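Local coordinates for B-cell cll/lymphoma 9 protein (Homo sapiens, PDB 2VPB) that promotes beta-catenin's transcriptional activity in Wnt signalling, here seen as its HD1 domain, the part that interacts with PYGO1, at residues F10-E13 with M14-A18; A19-L23 with K24-E28. All coordinates share one frame; numbering follows the deposited sequence.

In the fold
From the N terminus, an extended arm runs into the short strand 8-10, whose Phe10 pairs in a parallel beta ladder with a strand of another protein's chain. Contact 1 follows directly: it turns the chain from that strand into helix 12-23 and forms its first turns. Contact 2 takes over where contact 1 closes, finishing the helix and leading it into the loop beyond. The two therefore stand in series, neither nesting nor crossing, with centres about 12 Å apart, both using helix 12-23. Neither bridges distant sequence. The fold returns through the C-terminal loop instead, where Ile30 touches both Ala18 and Val22, Val31 and Phe33 meet Phe10, and Ser32 and His34 meet Val27.

Contact 1: residues F10-E13 with M14-A18; sequences FSTE and MANKA
This is the N-terminal cap of helix 12-23, with Ser11 at the N-cap: its OG accepts a bond from Met14 N at 3.2 Å, the N-H...O angle being 159°. The hydroxyl gets there because chi1 of 63° tucks it between its own backbone N and carbonyl carbon. Ser11 O takes Ala15 N at 2.8 Å, and Thr12 O and Glu13 O carry the pattern on to Asn16 N and Lys17 N. Just before the cap, Phe10 folds back along the first two turns. Phe10 CB packs against Ala15 CB at 4.2 Å, the carbonyl of Met14 lies at the ring edge, and Phe10 CE1 reaches Ala18 CB at 3.9 Å. On another flank Glu13 and Lys17 run side by side as extended chains. Lys17 NZ meets Glu13 OE2 at 2.8 Å in a salt bridge, arriving on the anti side of the carboxylate, 22° out of its plane. Thr12 OG1 and the Asn16 amide instead hydrogen-bond the chain of another protein, at an aromatic side chain and at backbone respectively. The Phe10-Ala15 contact, from the residue before the cap to the fourth after it, fits a hydrophobic staple beside a serine N-cap, though with a small alanine partner.

Contact 2: residues A19-L23 with K24-E28; sequences AEAVL and KGQVE
Above the plane of the Val22 carbonyl stands Gly25 N, 63° out of it and 3.0 Å from Val22 O, whereas Gln26 N meets Ala21 O nearly head-on at 2.9 Å. Val22 O has a second partner in a water, which donates to it and also to Val27 O, so one molecule ties the last helical turn to the departing loop. One residue before Ala21, Glu20 O still takes Lys24 N in the ordinary i to i+4 way. The extended Gln26 side chain runs back alongside Ala21, with Gln26 OE1 3.7 Å from Ala21 CA. Apolar packing follows the bonds: Val27 CG2 rests against both Ala21 CB, at 3.7 Å, and Val22 CG2, at 3.8 Å. In Val27, chi1 of -65° sets CG1 anti to the carbonyl carbon and leaves CG2 between that carbon and the backbone N; the side chains of Val22 and Val27 cross at about a right angle. Glu20 OE1 and Lys24 NZ are 4.5 Å apart, beyond a salt bridge, although the opposite charges probably still attract. Val22 also touches Ile30 of the C-terminal loop. Gly25 has a positive phi of 74°, which favours glycine; with the paired bonds from Gly25 N and Gln26 N back into the last turn, it makes a Schellman motif, a C-cap that ends an alpha helix.

Contact 1: residues F10-E13 with M14-A18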
loop_
_atom_site.group_PDB
_atom_site.type_symbol
_atom_site.label_atom_id
_atom_site.label_comp_id
_atom_site.label_asym_id
_atom_site.label_seq_id
_atom_site.Cartn_x
_atom_site.Cartn_y
_atom_site.Cartn_z
ATOM N N PHE B 10 3.850 3.588 2.226
ATOM C CA PHE B 10 3.720 4.062 0.845
ATOM C C PHE B 10 2.349 4.707 0.599
ATOM O O PHE B 10 1.308 4.102 0.889
ATOM C CB PHE B 10 3.802 2.866 -0.119
ATOM C CG PHE B 10 5.173 2.260 -0.275
ATOM C CD1 PHE B 10 5.903 2.454 -1.441
ATOM C CD2 PHE B 10 5.713 1.453 0.717
ATOM C CE1 PHE B 10 7.176 1.896 -1.609
ATOM C CE2 PHE B 10 6.975 0.877 0.561
ATOM C CZ PHE B 10 7.713 1.104 -0.610
ATOM N N SER B 11 2.336 5.915 0.027
ATOM C CA SER B 11 1.122 6.416 -0.598
ATOM C C SER B 11 0.792 5.576 -1.830
ATOM O O SER B 11 1.626 4.801 -2.321
ATOM C CB SER B 11 1.287 7.880 -1.035
ATOM O OG SER B 11 2.298 7.989 -2.023
ATOM N N THR B 12 -0.420 5.747 -2.343
ATOM C CA THR B 12 -0.790 5.077 -3.596
ATOM C C THR B 12 0.175 5.454 -4.721
ATOM O O THR B 12 0.629 4.588 -5.467
ATOM C CB THR B 12 -2.209 5.418 -3.982
ATOM O OG1 THR B 12 -3.095 4.883 -2.993
ATOM C CG2 THR B 12 -2.551 4.818 -5.320
ATOM N N GLU B 13 0.511 6.744 -4.815
ATOM C CA GLU B 13 1.447 7.215 -5.829
ATOM C C GLU B 13 2.784 6.483 -5.743
ATOM O O GLU B 13 3.305 6.019 -6.758
ATOM C CB GLU B 13 1.672 8.725 -5.717
ATOM C CG GLU B 13 2.617 9.241 -6.787
ATOM C CD GLU B 13 2.779 10.749 -6.786
ATOM O OE1 GLU B 13 2.179 11.435 -5.927
ATOM O OE2 GLU B 13 3.520 11.245 -7.661
ATOM N N MET B 14 3.330 6.353 -4.540
ATOM C CA MET B 14 4.637 5.744 -4.393
ATOM C C MET B 14 4.597 4.210 -4.477
ATOM O O MET B 14 5.578 3.591 -4.895
ATOM C CB MET B 14 5.347 6.271 -3.136
ATOM C CG MET B 14 5.527 7.802 -3.164
ATOM S SD MET B 14 6.484 8.412 -4.572
ATOM C CE MET B 14 8.069 7.680 -4.202
ATOM N N ALA B 15 3.464 3.600 -4.128
ATOM C CA ALA B 15 3.283 2.168 -4.380
ATOM C C ALA B 15 3.274 1.880 -5.873
ATOM O O ALA B 15 3.937 0.948 -6.333
ATOM C CB ALA B 15 2.008 1.633 -3.705
ATOM N N ASN B 16 2.539 2.695 -6.630
ATOM C CA ASN B 16 2.469 2.501 -8.077
ATOM C C ASN B 16 3.835 2.756 -8.712
ATOM O O ASN B 16 4.276 2.014 -9.594
ATOM C CB ASN B 16 1.416 3.431 -8.683
ATOM C CG ASN B 16 -0.007 2.946 -8.461
ATOM O OD1 ASN B 16 -0.249 1.789 -8.073
ATOM N ND2 ASN B 16 -0.973 3.830 -8.730
ATOM N N LYS B 17 4.516 3.799 -8.246
ATOM C CA LYS B 17 5.850 4.118 -8.783
ATOM C C LYS B 17 6.875 3.034 -8.470
ATOM O O LYS B 17 7.697 2.675 -9.318
ATOM C CB LYS B 17 6.321 5.488 -8.304
ATOM C CG LYS B 17 5.599 6.604 -9.035
ATOM C CD LYS B 17 6.038 7.961 -8.555
ATOM C CE LYS B 17 5.302 9.038 -9.338
ATOM N NZ LYS B 17 5.834 10.391 -9.033
ATOM N N ALA B 18 6.797 2.471 -7.266
ATOM C CA ALA B 18 7.736 1.421 -6.891
ATOM C C ALA B 18 7.473 0.165 -7.719
ATOM O O ALA B 18 8.410 -0.487 -8.125
ATOM C CB ALA B 18 7.649 1.118 -5.406
#

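Contact 2: residues A19-L23 with K24-E28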
loop_
_atom_site.group_PDB
_atom_site.type_symbol
_atom_site.label_atom_id
_atom_site.label_comp_id
_atom_site.label_asym_id
_atom_site.label_seq_id
_atom_site.Cartn_x
_atom_site.Cartn_y
_atom_site.Cartn_z
ATOM N N ALA B 19 6.199 -0.168 -7.962
ATOM C CA ALA B 19 5.891 -1.301 -8.844
ATOM C C ALA B 19 6.460 -1.080 -10.249
ATOM O O ALA B 19 7.022 -1.991 -10.830
ATOM C CB ALA B 19 4.394 -1.564 -8.901
ATOM N N GLU B 20 6.334 0.144 -10.766
ATOM C CA GLU B 20 6.886 0.467 -12.091
ATOM C C GLU B 20 8.402 0.251 -12.121
ATOM O O GLU B 20 8.927 -0.315 -13.073
ATOM C CB GLU B 20 6.514 1.897 -12.511
ATOM C CG GLU B 20 5.090 2.022 -13.050
ATOM C CD GLU B 20 4.849 1.230 -14.338
ATOM O OE1 GLU B 20 5.513 1.510 -15.366
ATOM O OE2 GLU B 20 3.978 0.339 -14.324
ATOM N N ALA B 21 9.095 0.656 -11.051
ATOM C CA ALA B 21 10.548 0.461 -10.925
ATOM C C ALA B 21 10.932 -1.015 -10.974
ATOM O O ALA B 21 11.901 -1.397 -11.628
ATOM C CB ALA B 21 11.072 1.132 -9.641
ATOM N N VAL B 22 10.152 -1.850 -10.296
ATOM C CA VAL B 22 10.362 -3.292 -10.330
ATOM C C VAL B 22 10.143 -3.819 -11.748
ATOM O O VAL B 22 10.987 -4.563 -12.281
ATOM C CB VAL B 22 9.426 -3.999 -9.317
ATOM C CG1 VAL B 22 9.404 -5.528 -9.533
ATOM C CG2 VAL B 22 9.841 -3.674 -7.902
ATOM N N LEU B 23 9.032 -3.429 -12.362
ATOM C CA LEU B 23 8.690 -3.892 -13.715
ATOM C C LEU B 23 9.722 -3.461 -14.757
ATOM O O LEU B 23 9.998 -4.200 -15.714
ATOM C CB LEU B 23 7.296 -3.387 -14.100
ATOM C CG LEU B 23 6.140 -4.014 -13.315
ATOM C CD1 LEU B 23 4.826 -3.326 -13.610
ATOM C CD2 LEU B 23 6.062 -5.497 -13.656
ATOM N N LYS B 24 10.299 -2.273 -14.567
ATOM C CA LYS B 24 11.330 -1.754 -15.479
ATOM C C LYS B 24 12.728 -2.333 -15.218
ATOM O O LYS B 24 13.696 -1.975 -15.912
ATOM C CB LYS B 24 11.371 -0.220 -15.442
ATOM C CG LYS B 24 10.142 0.461 -15.999
ATOM C CD LYS B 24 10.259 1.973 -15.841
ATOM C CE LYS B 24 9.087 2.690 -16.480
ATOM N NZ LYS B 24 9.101 4.141 -16.160
ATOM N N GLY B 25 12.838 -3.215 -14.221
ATOM C CA GLY B 25 14.098 -3.875 -13.877
ATOM C C GLY B 25 15.097 -2.981 -13.160
ATOM O O GLY B 25 16.294 -3.306 -13.090
ATOM N N GLN B 26 14.615 -1.858 -12.630
ATOM C CA GLN B 26 15.483 -0.864 -11.983
ATOM C C GLN B 26 15.836 -1.218 -10.543
ATOM O O GLN B 26 16.904 -0.844 -10.046
ATOM C CB GLN B 26 14.843 0.521 -12.038
ATOM C CG GLN B 26 14.654 1.038 -13.451
ATOM C CD GLN B 26 13.798 2.280 -13.528
ATOM O OE1 GLN B 26 13.070 2.615 -12.591
ATOM N NE2 GLN B 26 13.869 2.974 -14.663
ATOM N N VAL B 27 14.922 -1.916 -9.869
ATOM C CA VAL B 27 15.136 -2.388 -8.499
ATOM C C VAL B 27 14.614 -3.817 -8.372
ATOM O O VAL B 27 13.751 -4.231 -9.154
ATOM C CB VAL B 27 14.429 -1.491 -7.426
ATOM C CG1 VAL B 27 15.025 -0.090 -7.392
ATOM C CG2 VAL B 27 12.905 -1.424 -7.650
ATOM N N GLU B 28 15.134 -4.560 -7.394
ATOM C CA GLU B 28 14.687 -5.927 -7.122
ATOM C C GLU B 28 13.315 -5.983 -6.453
ATOM O O GLU B 28 12.502 -6.863 -6.760
ATOM C CB GLU B 28 15.700 -6.655 -6.234
ATOM C CG GLU B 28 16.966 -7.085 -6.968
ATOM C CD GLU B 28 16.703 -8.153 -8.020
ATOM O OE1 GLU B 28 15.860 -9.046 -7.779
ATOM O OE2 GLU B 28 17.334 -8.092 -9.098
HETATM O O HOH W 1 12.986 -6.112 -11.061
#